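Local coordinates for DNA ligase (Alteromonas mediterranea, PDB 6GDR), which binds AMP in its nucleotide pocket and, as a minimal Lig E DNA ligase, probably seals nicks in DNA using ATP, at residues Trp125-Val137 / Leu149-Val163. Numbering follows the deposited sequence.
Sequences WAKVRFMAFDMPV and LNNLKEATPNPTFAV. Unlike the reference sequence in segment 125-137: Val128 (reference Ile). With AMP (adenosine monophosphate), chain G.
Leu149, on the helix, packs against Met135. Its CB heads toward segment 125-137, where Met135 follows strand 129-134, and CG, which lies anti to the carbonyl carbon (chi1 -73°), comes 4.1 Å from CG of Met135. There the chain forks. CD1 turns to the backbone, 3.8 Å from N of Asp134 and nearly as close to the carbonyl carbon of Phe133, while CD2 sits 3.5 Å from Met135 CG, also meets the sulfur, and touches CB of Ala132. The Met135 and Leu149 chains run antiparallel along one another. Extended at chi2, Met135 carries SD to 4.1 Å from CD1 of Leu152, and the bend at chi3 (66°) swings CE toward the same methyl; these two side chains do meet tip to tip.

Beside this packing, strand 161-163 pairs in parallel with strand 129-134. Phe130 N donates an almost straight bond to Thr160 O (2.8 Å, 174°); Phe130 O then accepts from Ala162 N, and Ala132 N gives to Ala162 O, both donors standing above the carbonyl planes. On the sheet face of Ala132, the Phe130 and Phe161 rings project alongside each other, CD2 of Phe130 meeting CD1 of Phe161, with Trp65 against both. On the other face, Met131 SD rests 3.7 Å from Ala162 CB and lies over one face of the Arg129 guanidinium, displaced toward its rim.

Phe133 points away from segment 149-163, its ring under the adenine of AMP with N3 over its centre. Strand 129-134, helix 142-154 and strand 161-163 form a beta-alpha-beta crossover at the edge of a sheet in the nucleotide-binding domain, and the first strand of this unit brings Phe133 to the AMP pocket.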
ATOM      1  N   TRP D 125      -6.082  -5.700  19.235  1.00 54.46           N
ATOM      2  CA  TRP D 125      -6.739  -4.677  18.432  1.00 57.65           C
ATOM      3  C   TRP D 125      -6.906  -3.357  19.172  1.00 58.33           C
ATOM      4  O   TRP D 125      -7.506  -2.432  18.612  1.00 69.72           O
ATOM      5  CB  TRP D 125      -8.112  -5.176  17.980  1.00 58.55           C
ATOM      6  CG  TRP D 125      -8.059  -6.357  17.063  1.00 51.69           C
ATOM      7  CD1 TRP D 125      -7.644  -7.620  17.373  1.00 60.11           C
ATOM      8  CD2 TRP D 125      -8.446  -6.388  15.684  1.00 52.73           C
ATOM      9  NE1 TRP D 125      -7.743  -8.434  16.271  1.00 53.70           N
ATOM     10  CE2 TRP D 125      -8.233  -7.702  15.221  1.00 61.36           C
ATOM     11  CE3 TRP D 125      -8.949  -5.433  14.796  1.00 65.87           C
ATOM     12  CZ2 TRP D 125      -8.506  -8.084  13.910  1.00 68.98           C
ATOM     13  CZ3 TRP D 125      -9.218  -5.814  13.495  1.00 70.51           C
ATOM     14  CH2 TRP D 125      -8.995  -7.128  13.064  1.00 73.53           C
ATOM     15  N   ALA D 126      -6.401  -3.243  20.401  1.00 60.99           N
ATOM     16  CA  ALA D 126      -6.646  -2.044  21.198  1.00 68.91           C
ATOM     17  C   ALA D 126      -6.170  -0.792  20.472  1.00 65.45           C
ATOM     18  O   ALA D 126      -6.884   0.216  20.416  1.00 63.98           O
ATOM     19  CB  ALA D 126      -5.960  -2.175  22.558  1.00 80.05           C
ATOM     20  N   LYS D 127      -4.965  -0.837  19.904  1.00 44.98           N
ATOM     21  CA  LYS D 127      -4.367   0.319  19.249  1.00 72.05           C
ATOM     22  C   LYS D 127      -4.494   0.261  17.729  1.00 71.24           C
ATOM     23  O   LYS D 127      -3.732   0.930  17.022  1.00 65.92           O
ATOM     24  CB  LYS D 127      -2.900   0.449  19.663  1.00 74.91           C
ATOM     25  CG  LYS D 127      -2.716   0.946  21.094  1.00 79.82           C
ATOM     26  CD  LYS D 127      -2.923   2.454  21.195  1.00 92.16           C
ATOM     27  CE  LYS D 127      -3.282   2.887  22.609  1.00 81.79           C
ATOM     28  NZ  LYS D 127      -4.755   2.898  22.840  1.00 84.06           N
ATOM     29  N   VAL D 128      -5.444  -0.516  17.215  1.00 66.32           N
ATOM     30  CA  VAL D 128      -5.733  -0.569  15.789  1.00 46.67           C
ATOM     31  C   VAL D 128      -6.896   0.366  15.500  1.00 51.81           C
ATOM     32  O   VAL D 128      -7.805   0.537  16.321  1.00 57.30           O
ATOM     33  CB  VAL D 128      -6.050  -2.007  15.330  1.00 51.48           C
ATOM     34  CG1 VAL D 128      -6.457  -2.034  13.860  1.00 60.74           C
ATOM     35  CG2 VAL D 128      -4.849  -2.911  15.562  1.00 68.38           C
ATOM     36  N   ARG D 129      -6.869   0.979  14.318  1.00 51.64           N
ATOM     37  CA  ARG D 129      -7.923   1.887  13.891  1.00 51.24           C
ATOM     38  C   ARG D 129      -8.282   1.602  12.440  1.00 59.65           C
ATOM     39  O   ARG D 129      -7.482   1.064  11.671  1.00 47.45           O
ATOM     40  CB  ARG D 129      -7.504   3.356  14.053  1.00 63.93           C
ATOM     41  CG  ARG D 129      -7.319   3.791  15.498  1.00 55.05           C
ATOM     42  CD  ARG D 129      -7.277   5.304  15.615  1.00 48.76           C
ATOM     43  NE  ARG D 129      -6.102   5.873  14.961  1.00 61.68           N
ATOM     44  CZ  ARG D 129      -5.940   7.168  14.704  1.00 66.09           C
ATOM     45  NH1 ARG D 129      -4.835   7.592  14.106  1.00 51.85           N
ATOM     46  NH2 ARG D 129      -6.883   8.040  15.038  1.00 56.18           N
ATOM     47  N   PHE D 130      -9.506   1.976  12.076  1.00 48.12           N
ATOM     48  CA  PHE D 130     -10.022   1.798  10.720  1.00 58.96           C
ATOM     49  C   PHE D 130      -9.988   3.161  10.040  1.00 55.19           C
ATOM     50  O   PHE D 130     -10.912   3.965  10.166  1.00 53.99           O
ATOM     51  CB  PHE D 130     -11.426   1.205  10.753  1.00 52.02           C
ATOM     52  CG  PHE D 130     -12.052   1.045   9.396  1.00 47.95           C
ATOM     53  CD1 PHE D 130     -11.731  -0.037   8.595  1.00 56.65           C
ATOM     54  CD2 PHE D 130     -12.969   1.971   8.927  1.00 53.16           C
ATOM     55  CE1 PHE D 130     -12.309  -0.189   7.348  1.00 51.39           C
ATOM     56  CE2 PHE D 130     -13.548   1.824   7.682  1.00 64.46           C
ATOM     57  CZ  PHE D 130     -13.219   0.742   6.892  1.00 58.91           C
ATOM     58  N   MET D 131      -8.903   3.420   9.313  1.00 52.30           N
ATOM     59  CA  MET D 131      -8.690   4.708   8.654  1.00 48.66           C
ATOM     60  C   MET D 131      -9.431   4.696   7.322  1.00 47.29           C
ATOM     61  O   MET D 131      -8.875   4.362   6.276  1.00 52.64           O
ATOM     62  CB  MET D 131      -7.201   4.968   8.463  1.00 61.43           C
ATOM     63  CG  MET D 131      -6.359   4.723   9.712  1.00 57.91           C
ATOM     64  SD  MET D 131      -6.865   5.717  11.129  1.00 58.56           S
ATOM     65  CE  MET D 131      -6.567   7.374  10.520  1.00 53.61           C
ATOM     66  N   ALA D 132     -10.709   5.067   7.363  1.00 51.80           N
ATOM     67  CA  ALA D 132     -11.527   5.073   6.158  1.00 55.35           C
ATOM     68  C   ALA D 132     -11.036   6.136   5.182  1.00 44.74           C
ATOM     69  O   ALA D 132     -10.647   7.237   5.582  1.00 56.21           O
ATOM     70  CB  ALA D 132     -12.991   5.326   6.513  1.00 52.96           C
ATOM     71  N   PHE D 133     -11.057   5.800   3.889  1.00 48.33           N
ATOM     72  CA  PHE D 133     -10.602   6.718   2.852  1.00 48.97           C
ATOM     73  C   PHE D 133     -11.545   6.850   1.664  1.00 40.07           C
ATOM     74  O   PHE D 133     -11.302   7.711   0.813  1.00 53.25           O
ATOM     75  CB  PHE D 133      -9.216   6.301   2.331  1.00 42.86           C
ATOM     76  CG  PHE D 133      -9.125   4.862   1.906  1.00 50.49           C
ATOM     77  CD1 PHE D 133      -9.594   4.457   0.668  1.00 41.35           C
ATOM     78  CD2 PHE D 133      -8.551   3.916   2.739  1.00 53.64           C
ATOM     79  CE1 PHE D 133      -9.504   3.134   0.273  1.00 52.84           C
ATOM     80  CE2 PHE D 133      -8.457   2.593   2.350  1.00 58.37           C
ATOM     81  CZ  PHE D 133      -8.935   2.202   1.115  1.00 55.58           C
ATOM     82  N   ASP D 134     -12.599   6.043   1.570  1.00 44.57           N
ATOM     83  CA  ASP D 134     -13.527   6.173   0.455  1.00 47.15           C
ATOM     84  C   ASP D 134     -14.752   5.308   0.715  1.00 51.24           C
ATOM     85  O   ASP D 134     -14.741   4.422   1.575  1.00 54.65           O
ATOM     86  CB  ASP D 134     -12.870   5.773  -0.872  1.00 44.04           C
ATOM     87  CG  ASP D 134     -13.611   6.318  -2.081  1.00 59.74           C
ATOM     88  OD1 ASP D 134     -14.631   7.013  -1.894  1.00 58.45           O
ATOM     89  OD2 ASP D 134     -13.170   6.053  -3.219  1.00 56.90           O
ATOM     90  N   MET D 135     -15.812   5.587  -0.044  1.00 61.25           N
ATOM     91  CA  MET D 135     -17.024   4.783  -0.048  1.00 73.42           C
ATOM     92  C   MET D 135     -17.303   4.390  -1.495  1.00 67.11           C
ATOM     93  O   MET D 135     -17.235   5.251  -2.389  1.00 71.54           O
ATOM     94  CB  MET D 135     -18.216   5.552   0.535  1.00 59.25           C
ATOM     95  CG  MET D 135     -18.020   6.009   1.971  1.00 77.82           C
ATOM     96  SD  MET D 135     -19.401   6.987   2.603  1.00 75.32           S
ATOM     97  CE  MET D 135     -20.715   5.769   2.618  1.00 67.37           C
ATOM     98  N   PRO D 136     -17.619   3.114  -1.779  1.00 70.59           N
ATOM     99  CA  PRO D 136     -17.838   2.668  -3.161  1.00 67.41           C
ATOM    100  C   PRO D 136     -19.216   3.041  -3.706  1.00 77.27           C
ATOM    101  O   PRO D 136     -19.937   2.205  -4.249  1.00 91.91           O
ATOM    102  CB  PRO D 136     -17.655   1.152  -3.058  1.00 71.05           C
ATOM    103  CG  PRO D 136     -18.142   0.824  -1.694  1.00 72.71           C
ATOM    104  CD  PRO D 136     -17.801   2.009  -0.818  1.00 75.11           C
ATOM    105  N   VAL D 137     -19.578   4.314  -3.567  1.00 80.70           N
ATOM    106  CA  VAL D 137     -20.892   4.789  -3.982  1.00 82.12           C
ATOM    107  C   VAL D 137     -20.876   5.105  -5.471  1.00 95.14           C
ATOM    108  O   VAL D 137     -19.890   5.630  -6.004  1.00 88.32           O
ATOM    109  CB  VAL D 137     -21.301   6.018  -3.150  1.00 93.46           C
ATOM    110  CG1 VAL D 137     -22.522   6.712  -3.750  1.00 94.92           C
ATOM    111  CG2 VAL D 137     -21.581   5.602  -1.712  1.00 78.42           C
ATOM    112  N   LEU D 149     -18.174  10.735   4.811  1.00 60.76           N
ATOM    113  CA  LEU D 149     -17.316  10.051   5.774  1.00 65.23           C
ATOM    114  C   LEU D 149     -17.190  10.860   7.057  1.00 59.08           C
ATOM    115  O   LEU D 149     -17.355  10.329   8.161  1.00 69.43           O
ATOM    116  CB  LEU D 149     -15.935   9.796   5.166  1.00 65.89           C
ATOM    117  CG  LEU D 149     -15.820   8.710   4.094  1.00 68.40           C
ATOM    118  CD1 LEU D 149     -14.413   8.694   3.514  1.00 61.69           C
ATOM    119  CD2 LEU D 149     -16.175   7.341   4.658  1.00 55.26           C
ATOM    120  N   ASN D 150     -16.901  12.157   6.929  1.00 71.07           N
ATOM    121  CA  ASN D 150     -16.779  13.007   8.108  1.00 69.41           C
ATOM    122  C   ASN D 150     -18.093  13.067   8.879  1.00 73.22           C
ATOM    123  O   ASN D 150     -18.093  13.128  10.115  1.00 75.03           O
ATOM    124  CB  ASN D 150     -16.331  14.407   7.694  1.00 63.85           C
ATOM    125  CG  ASN D 150     -14.962  14.411   7.042  1.00 65.64           C
ATOM    126  OD1 ASN D 150     -14.112  13.579   7.357  1.00 68.65           O
ATOM    127  ND2 ASN D 150     -14.743  15.351   6.129  1.00 66.93           N
ATOM    128  N   ASN D 151     -19.223  13.052   8.169  1.00 67.16           N
ATOM    129  CA  ASN D 151     -20.517  13.031   8.844  1.00 72.70           C
ATOM    130  C   ASN D 151     -20.700  11.744   9.637  1.00 71.29           C
ATOM    131  O   ASN D 151     -21.217  11.765  10.761  1.00 78.37           O
ATOM    132  CB  ASN D 151     -21.647  13.194   7.826  1.00 65.02           C
ATOM    133  CG  ASN D 151     -21.759  14.610   7.297  1.00 74.00           C
ATOM    134  OD1 ASN D 151     -21.316  15.561   7.939  1.00 73.68           O
ATOM    135  ND2 ASN D 151     -22.362  14.755   6.123  1.00 72.21           N
ATOM    136  N   LEU D 152     -20.278  10.612   9.070  1.00 62.77           N
ATOM    137  CA  LEU D 152     -20.444   9.335   9.754  1.00 63.14           C
ATOM    138  C   LEU D 152     -19.548   9.229  10.981  1.00 62.85           C
ATOM    139  O   LEU D 152     -19.910   8.556  11.953  1.00 69.26           O
ATOM    140  CB  LEU D 152     -20.159   8.185   8.789  1.00 72.70           C
ATOM    141  CG  LEU D 152     -21.115   8.073   7.599  1.00 73.58           C
ATOM    142  CD1 LEU D 152     -20.569   7.106   6.559  1.00 70.95           C
ATOM    143  CD2 LEU D 152     -22.500   7.639   8.056  1.00 57.82           C
ATOM    144  N   LYS D 153     -18.382   9.879  10.963  1.00 54.83           N
ATOM    145  CA  LYS D 153     -17.494   9.821  12.119  1.00 77.59           C
ATOM    146  C   LYS D 153     -18.098  10.561  13.306  1.00 70.08           C
ATOM    147  O   LYS D 153     -18.173  10.020  14.415  1.00 75.76           O
ATOM    148  CB  LYS D 153     -16.124  10.399  11.761  1.00 78.29           C
ATOM    149  CG  LYS D 153     -15.041  10.111  12.799  1.00 82.25           C
ATOM    150  CD  LYS D 153     -14.944  11.203  13.862  1.00 96.40           C
ATOM    151  CE  LYS D 153     -14.341  10.672  15.154  1.00 96.05           C
ATOM    152  NZ  LYS D 153     -15.275   9.766  15.884  1.00 79.39           N
ATOM    153  N   GLU D 154     -18.535  11.805  13.090  1.00 73.17           N
ATOM    154  CA  GLU D 154     -19.139  12.576  14.172  1.00 83.08           C
ATOM    155  C   GLU D 154     -20.349  11.862  14.758  1.00 78.06           C
ATOM    156  O   GLU D 154     -20.645  12.017  15.948  1.00 83.67           O
ATOM    157  CB  GLU D 154     -19.530  13.965  13.670  1.00 82.64           C
ATOM    158  CG  GLU D 154     -18.345  14.876  13.388  1.00103.60           C
ATOM    159  CD  GLU D 154     -18.752  16.181  12.729  1.00118.36           C
ATOM    160  OE1 GLU D 154     -19.937  16.319  12.357  1.00 93.36           O
ATOM    161  OE2 GLU D 154     -17.887  17.070  12.583  1.00128.10           O
ATOM    162  N   ALA D 155     -21.057  11.077  13.945  1.00 77.38           N
ATOM    163  CA  ALA D 155     -22.206  10.309  14.401  1.00 72.18           C
ATOM    164  C   ALA D 155     -21.831   8.894  14.828  1.00 68.06           C
ATOM    165  O   ALA D 155     -22.711   8.031  14.920  1.00 74.23           O
ATOM    166  CB  ALA D 155     -23.272  10.259  13.305  1.00 56.66           C
ATOM    167  N   THR D 156     -20.553   8.640  15.090  1.00 64.04           N
ATOM    168  CA  THR D 156     -20.079   7.319  15.498  1.00 70.79           C
ATOM    169  C   THR D 156     -19.323   7.457  16.813  1.00 73.05           C
ATOM    170  O   THR D 156     -18.253   8.099  16.842  1.00 79.18           O
ATOM    171  CB  THR D 156     -19.184   6.702  14.426  1.00 79.94           C
ATOM    172  OG1 THR D 156     -19.933   6.532  13.216  1.00 72.43           O
ATOM    173  CG2 THR D 156     -18.646   5.347  14.878  1.00 66.48           C
ATOM    174  N   PRO D 157     -19.819   6.882  17.915  1.00 74.91           N
ATOM    175  CA  PRO D 157     -19.114   7.042  19.197  1.00 71.94           C
ATOM    176  C   PRO D 157     -17.814   6.264  19.284  1.00 70.46           C
ATOM    177  O   PRO D 157     -16.942   6.639  20.079  1.00 68.33           O
ATOM    178  CB  PRO D 157     -20.133   6.532  20.224  1.00 78.08           C
ATOM    179  CG  PRO D 157     -20.965   5.557  19.465  1.00 73.71           C
ATOM    180  CD  PRO D 157     -21.052   6.087  18.062  1.00 79.69           C
ATOM    181  N   ASN D 158     -17.648   5.211  18.498  1.00 67.45           N
ATOM    182  CA  ASN D 158     -16.470   4.357  18.614  1.00 67.08           C
ATOM    183  C   ASN D 158     -15.246   5.068  18.042  1.00 58.35           C
ATOM    184  O   ASN D 158     -15.273   5.476  16.873  1.00 68.55           O
ATOM    185  CB  ASN D 158     -16.708   3.041  17.881  1.00 66.97           C
ATOM    186  CG  ASN D 158     -15.761   1.946  18.326  1.00 60.55           C
ATOM    187  OD1 ASN D 158     -14.636   2.213  18.749  1.00 67.28           O
ATOM    188  ND2 ASN D 158     -16.216   0.701  18.236  1.00 68.63           N
ATOM    189  N   PRO D 159     -14.163   5.241  18.809  1.00 67.45           N
ATOM    190  CA  PRO D 159     -12.972   5.905  18.254  1.00 65.74           C
ATOM    191  C   PRO D 159     -12.170   5.036  17.298  1.00 60.92           C
ATOM    192  O   PRO D 159     -11.256   5.554  16.643  1.00 57.41           O
ATOM    193  CB  PRO D 159     -12.154   6.251  19.503  1.00 53.13           C
ATOM    194  CG  PRO D 159     -12.536   5.213  20.490  1.00 63.77           C
ATOM    195  CD  PRO D 159     -13.985   4.899  20.230  1.00 51.23           C
ATOM    196  N   THR D 160     -12.471   3.739  17.202  1.00 66.06           N
ATOM    197  CA  THR D 160     -11.788   2.894  16.227  1.00 54.06           C
ATOM    198  C   THR D 160     -12.127   3.309  14.802  1.00 58.84           C
ATOM    199  O   THR D 160     -11.318   3.108  13.889  1.00 57.66           O
ATOM    200  CB  THR D 160     -12.158   1.428  16.444  1.00 58.54           C
ATOM    201  OG1 THR D 160     -13.578   1.270  16.339  1.00 63.16           O
ATOM    202  CG2 THR D 160     -11.693   0.956  17.816  1.00 69.07           C
ATOM    203  N   PHE D 161     -13.310   3.878  14.593  1.00 54.17           N
ATOM    204  CA  PHE D 161     -13.698   4.390  13.286  1.00 51.89           C
ATOM    205  C   PHE D 161     -13.107   5.782  13.103  1.00 56.52           C
ATOM    206  O   PHE D 161     -13.456   6.712  13.840  1.00 65.99           O
ATOM    207  CB  PHE D 161     -15.219   4.423  13.161  1.00 57.00           C
ATOM    208  CG  PHE D 161     -15.709   4.826  11.800  1.00 60.32           C
ATOM    209  CD1 PHE D 161     -16.018   3.867  10.849  1.00 60.14           C
ATOM    210  CD2 PHE D 161     -15.864   6.163  11.471  1.00 58.59           C
ATOM    211  CE1 PHE D 161     -16.470   4.234   9.596  1.00 52.83           C
ATOM    212  CE2 PHE D 161     -16.316   6.536  10.220  1.00 60.55           C
ATOM    213  CZ  PHE D 161     -16.620   5.570   9.281  1.00 64.75           C
ATOM    214  N   ALA D 162     -12.208   5.924  12.133  1.00 62.00           N
ATOM    215  CA  ALA D 162     -11.542   7.186  11.852  1.00 59.64           C
ATOM    216  C   ALA D 162     -11.648   7.484  10.361  1.00 57.29           C
ATOM    217  O   ALA D 162     -12.206   6.702   9.586  1.00 54.45           O
ATOM    218  CB  ALA D 162     -10.076   7.149  12.304  1.00 51.04           C
ATOM    219  N   VAL D 163     -11.107   8.632   9.962  1.00 40.11           N
ATOM    220  CA  VAL D 163     -11.134   9.075   8.573  1.00 47.35           C
ATOM    221  C   VAL D 163      -9.764   9.639   8.232  1.00 60.03           C
ATOM    222  O   VAL D 163      -9.240  10.493   8.956  1.00 56.19           O
ATOM    223  CB  VAL D 163     -12.231  10.130   8.324  1.00 55.60           C
ATOM    224  CG1 VAL D 163     -12.291  10.502   6.846  1.00 52.88           C
ATOM    225  CG2 VAL D 163     -13.584   9.621   8.803  1.00 60.28           C
TER
HETATM  226  P   AMP G 300      -0.998  -0.556  -3.566  1.00127.79           P
HETATM  227  O1P AMP G 300      -0.567  -0.127  -2.182  1.00157.78           O
HETATM  228  O2P AMP G 300      -0.051  -0.338  -4.723  1.00105.70           O
HETATM  229  O5' AMP G 300      -2.387   0.184  -3.903  1.00112.56           O
HETATM  230  C5' AMP G 300      -2.850   1.223  -3.046  1.00 91.44           C
HETATM  231  C4' AMP G 300      -3.440   0.624  -1.771  1.00107.46           C
HETATM  232  O4' AMP G 300      -3.064   1.418  -0.641  1.00100.79           O
HETATM  233  C3' AMP G 300      -4.956   0.524  -1.768  1.00 80.32           C
HETATM  234  O3' AMP G 300      -5.351  -0.850  -1.828  1.00 93.16           O
HETATM  235  C2' AMP G 300      -5.407   1.172  -0.474  1.00 82.98           C
HETATM  236  O2' AMP G 300      -6.248   0.298   0.281  1.00 86.99           O
HETATM  237  C1' AMP G 300      -4.132   1.467   0.308  1.00 86.77           C
HETATM  238  N9  AMP G 300      -4.086   2.770   1.027  1.00 81.28           N
HETATM  239  C8  AMP G 300      -3.383   2.943   2.164  1.00 80.34           C
HETATM  240  N7  AMP G 300      -3.496   4.214   2.623  1.00 57.43           N
HETATM  241  C5  AMP G 300      -4.291   4.879   1.770  1.00 71.27           C
HETATM  242  C6  AMP G 300      -4.815   6.260   1.672  1.00 62.45           C
HETATM  243  N6  AMP G 300      -4.492   7.182   2.604  1.00 61.51           N
HETATM  244  N1  AMP G 300      -5.615   6.563   0.630  1.00 62.83           N
HETATM  245  C2  AMP G 300      -5.938   5.649  -0.303  1.00 66.49           C
HETATM  246  N3  AMP G 300      -5.493   4.377  -0.272  1.00 57.58           N
HETATM  247  C4  AMP G 300      -4.684   3.931   0.719  1.00 75.53           C